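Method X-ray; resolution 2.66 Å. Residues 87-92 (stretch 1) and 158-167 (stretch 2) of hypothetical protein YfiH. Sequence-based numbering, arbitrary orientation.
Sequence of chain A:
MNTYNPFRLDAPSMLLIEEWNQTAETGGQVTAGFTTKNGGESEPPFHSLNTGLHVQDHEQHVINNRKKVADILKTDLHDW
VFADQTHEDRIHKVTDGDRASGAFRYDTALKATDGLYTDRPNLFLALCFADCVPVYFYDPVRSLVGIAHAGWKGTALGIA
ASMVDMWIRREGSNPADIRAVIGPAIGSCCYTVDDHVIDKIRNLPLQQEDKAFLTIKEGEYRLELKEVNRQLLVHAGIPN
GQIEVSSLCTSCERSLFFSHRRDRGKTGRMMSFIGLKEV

Stretch 1 87-92: HEDRIH
Stretch 2, residues 158-167: GIAASMVDMW

Ile91 is the apolar centre of this contact, where the start of a strand (residues 91-92, phi/psi -116/127 at Ile91) lies against one side of a helix that begins at Ile159 and runs on beyond Trp167. Its CA-to-CB bond points toward the helix, and chi1 m with chi2 t (-54°, 176°) sets CD1 against the backbone: 3.4 Å from Met163 N, 3.7 Å from Ser162 C and 3.8 Å from Ile159 O. Ile91 CD1 also lies 3.7 Å from Ser162 CB. The methyl thus packs on a helical turn where Met163 N and Ile159 O, two of the atoms it touches, are already paired with each other at 3.3 Å.

Besides Ser162 CB, three helix side chains, those of Met163, Met166 and Ile159, pack against Ile91. Met163 leaves its CA sideways, but the t, p, p rotamer brings its end back, with CE 3.6 Å from Ile91 CG2. One turn on from Ser162, Met166 points toward the strand and places SD 3.9 Å from Ile91 CB. Ile159, t at both chi angles, approaches with CG1 4.3 Å from Ile91 CG1. These contacts are dispersive, and no direct hydrogen bond joins the stretches.

The register runs the same way in both stretches: Asp89 CA is 4.9 Å from Ile159 CA, and Ile91 CA is 7.1 Å from Met163 CA. Arg90, between them, turns its CB away, as does His92. Ile159 extends the packing into the preceding loop, its CG1 3.8 Å from Asp89 CA and its CD1 3.7 Å from Glu88 O.

At the polar edge, Asp89 (phi/psi -131/34, chi1 p) and Ser162 (chi1 m) are linked by water 1, which donates to Asp89 OD2 at 2.9 Å and accepts from Ser162 OG at 2.5 Å. Gly158, at phi/psi 73/38, is the N-cap of the helix; Ser162 N donates to Gly158 O at 3.1 Å.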

# COMPACT_ATOMS: atom_id res chain seq x y z
N HIS A 87 1.64 -11.43 -2.51
CA HIS A 87 2.99 -10.93 -2.73
C HIS A 87 3.53 -11.27 -4.11
O HIS A 87 4.73 -11.52 -4.29
CB HIS A 87 3.93 -11.45 -1.64
CG HIS A 87 3.68 -10.82 -0.30
ND1 HIS A 87 4.54 -9.92 0.28
CD2 HIS A 87 2.62 -10.92 0.53
CE1 HIS A 87 4.04 -9.51 1.43
NE2 HIS A 87 2.87 -10.10 1.61
N GLU A 88 2.65 -11.25 -5.11
CA GLU A 88 2.97 -11.30 -6.52
C GLU A 88 2.53 -9.97 -7.14
O GLU A 88 2.49 -8.94 -6.46
CB GLU A 88 2.28 -12.51 -7.15
CG GLU A 88 2.39 -13.78 -6.31
CD GLU A 88 1.46 -14.89 -6.78
OE1 GLU A 88 1.89 -15.67 -7.66
OE2 GLU A 88 0.34 -15.02 -6.25
N ASP A 89 2.24 -9.98 -8.44
CA ASP A 89 2.12 -8.72 -9.16
C ASP A 89 0.84 -8.64 -9.98
O ASP A 89 0.82 -8.03 -11.04
CB ASP A 89 3.34 -8.48 -10.03
CG ASP A 89 3.49 -9.51 -11.14
OD1 ASP A 89 2.87 -10.60 -11.05
OD2 ASP A 89 4.22 -9.22 -12.11
N ARG A 90 -0.24 -9.25 -9.50
CA ARG A 90 -1.51 -9.19 -10.20
C ARG A 90 -2.25 -7.89 -9.88
O ARG A 90 -2.41 -7.52 -8.71
CB ARG A 90 -2.38 -10.40 -9.84
CG ARG A 90 -3.63 -10.55 -10.68
CD ARG A 90 -4.44 -11.78 -10.27
N ILE A 91 -2.69 -7.19 -10.92
CA ILE A 91 -3.45 -5.95 -10.79
C ILE A 91 -4.84 -6.18 -11.36
O ILE A 91 -4.98 -6.56 -12.52
CB ILE A 91 -2.78 -4.79 -11.52
CG1 ILE A 91 -1.34 -4.66 -11.05
CG2 ILE A 91 -3.57 -3.53 -11.29
CD1 ILE A 91 -0.55 -3.60 -11.78
N HIS A 92 -5.85 -5.87 -10.57
CA HIS A 92 -7.22 -6.13 -10.96
C HIS A 92 -7.93 -4.80 -11.15
O HIS A 92 -7.81 -3.91 -10.30
CB HIS A 92 -7.92 -6.98 -9.90
CG HIS A 92 -9.35 -7.27 -10.18
ND1 HIS A 92 -9.78 -8.43 -10.80
CD2 HIS A 92 -10.47 -6.55 -9.91
CE1 HIS A 92 -11.09 -8.41 -10.89
NE2 HIS A 92 -11.54 -7.29 -10.36
N GLY A 158 8.23 -5.64 -9.95
CA GLY A 158 7.87 -4.39 -10.58
C GLY A 158 6.37 -4.16 -10.64
O GLY A 158 5.88 -3.60 -11.63
N ILE A 159 5.64 -4.57 -9.60
CA ILE A 159 4.20 -4.36 -9.61
C ILE A 159 3.85 -2.88 -9.74
O ILE A 159 2.81 -2.53 -10.31
CB ILE A 159 3.56 -4.97 -8.35
CG1 ILE A 159 2.04 -4.97 -8.46
CG2 ILE A 159 3.99 -4.21 -7.14
CD1 ILE A 159 1.32 -5.48 -7.20
N ALA A 160 4.72 -1.98 -9.23
CA ALA A 160 4.44 -0.55 -9.36
C ALA A 160 4.55 -0.08 -10.80
O ALA A 160 3.76 0.75 -11.26
CB ALA A 160 5.38 0.25 -8.45
N ALA A 161 5.52 -0.61 -11.56
CA ALA A 161 5.64 -0.20 -12.95
C ALA A 161 4.52 -0.78 -13.80
O ALA A 161 4.13 -0.18 -14.80
CB ALA A 161 7.00 -0.60 -13.51
N SER A 162 3.99 -1.95 -13.41
CA SER A 162 2.88 -2.53 -14.15
C SER A 162 1.62 -1.69 -14.02
O SER A 162 0.84 -1.58 -14.96
CB SER A 162 2.60 -3.95 -13.66
OG SER A 162 3.59 -4.85 -14.10
N MET A 163 1.42 -1.07 -12.87
CA MET A 163 0.27 -0.19 -12.74
C MET A 163 0.34 0.92 -13.77
O MET A 163 -0.66 1.24 -14.42
CB MET A 163 0.17 0.40 -11.34
CG MET A 163 -1.12 1.16 -11.15
SD MET A 163 -2.54 0.04 -11.11
CE MET A 163 -2.37 -0.63 -9.43
N VAL A 164 1.52 1.53 -13.92
CA VAL A 164 1.68 2.63 -14.87
C VAL A 164 1.57 2.12 -16.30
O VAL A 164 0.95 2.76 -17.16
CB VAL A 164 3.02 3.35 -14.63
CG1 VAL A 164 3.22 4.41 -15.67
CG2 VAL A 164 3.08 3.93 -13.23
N ASP A 165 2.15 0.95 -16.58
CA ASP A 165 2.04 0.38 -17.93
C ASP A 165 0.59 0.02 -18.24
O ASP A 165 0.15 0.14 -19.40
CB ASP A 165 2.98 -0.82 -18.07
CG ASP A 165 3.24 -1.19 -19.54
OD1 ASP A 165 3.70 -0.31 -20.32
OD2 ASP A 165 2.96 -2.36 -19.92
N MET A 166 -0.16 -0.44 -17.23
CA MET A 166 -1.58 -0.76 -17.40
C MET A 166 -2.42 0.48 -17.63
O MET A 166 -3.40 0.43 -18.38
CB MET A 166 -2.09 -1.54 -16.19
CG MET A 166 -3.14 -2.57 -16.51
SD MET A 166 -3.12 -3.95 -15.32
CE MET A 166 -2.17 -5.18 -16.22
N TRP A 167 -2.10 1.59 -16.97
CA TRP A 167 -2.86 2.82 -17.22
C TRP A 167 -2.52 3.39 -18.59
O TRP A 167 -3.37 3.97 -19.27
CB TRP A 167 -2.61 3.86 -16.13
CG TRP A 167 -3.29 3.52 -14.84
CD1 TRP A 167 -3.80 2.31 -14.47
CD2 TRP A 167 -3.51 4.40 -13.75
NE1 TRP A 167 -4.34 2.38 -13.21
CE2 TRP A 167 -4.17 3.66 -12.75
CE3 TRP A 167 -3.23 5.74 -13.51
CZ2 TRP A 167 -4.56 4.22 -11.54
CZ3 TRP A 167 -3.60 6.30 -12.31
CH2 TRP A 167 -4.26 5.53 -11.33
O HOH W 1 4.85 -6.47 -12.67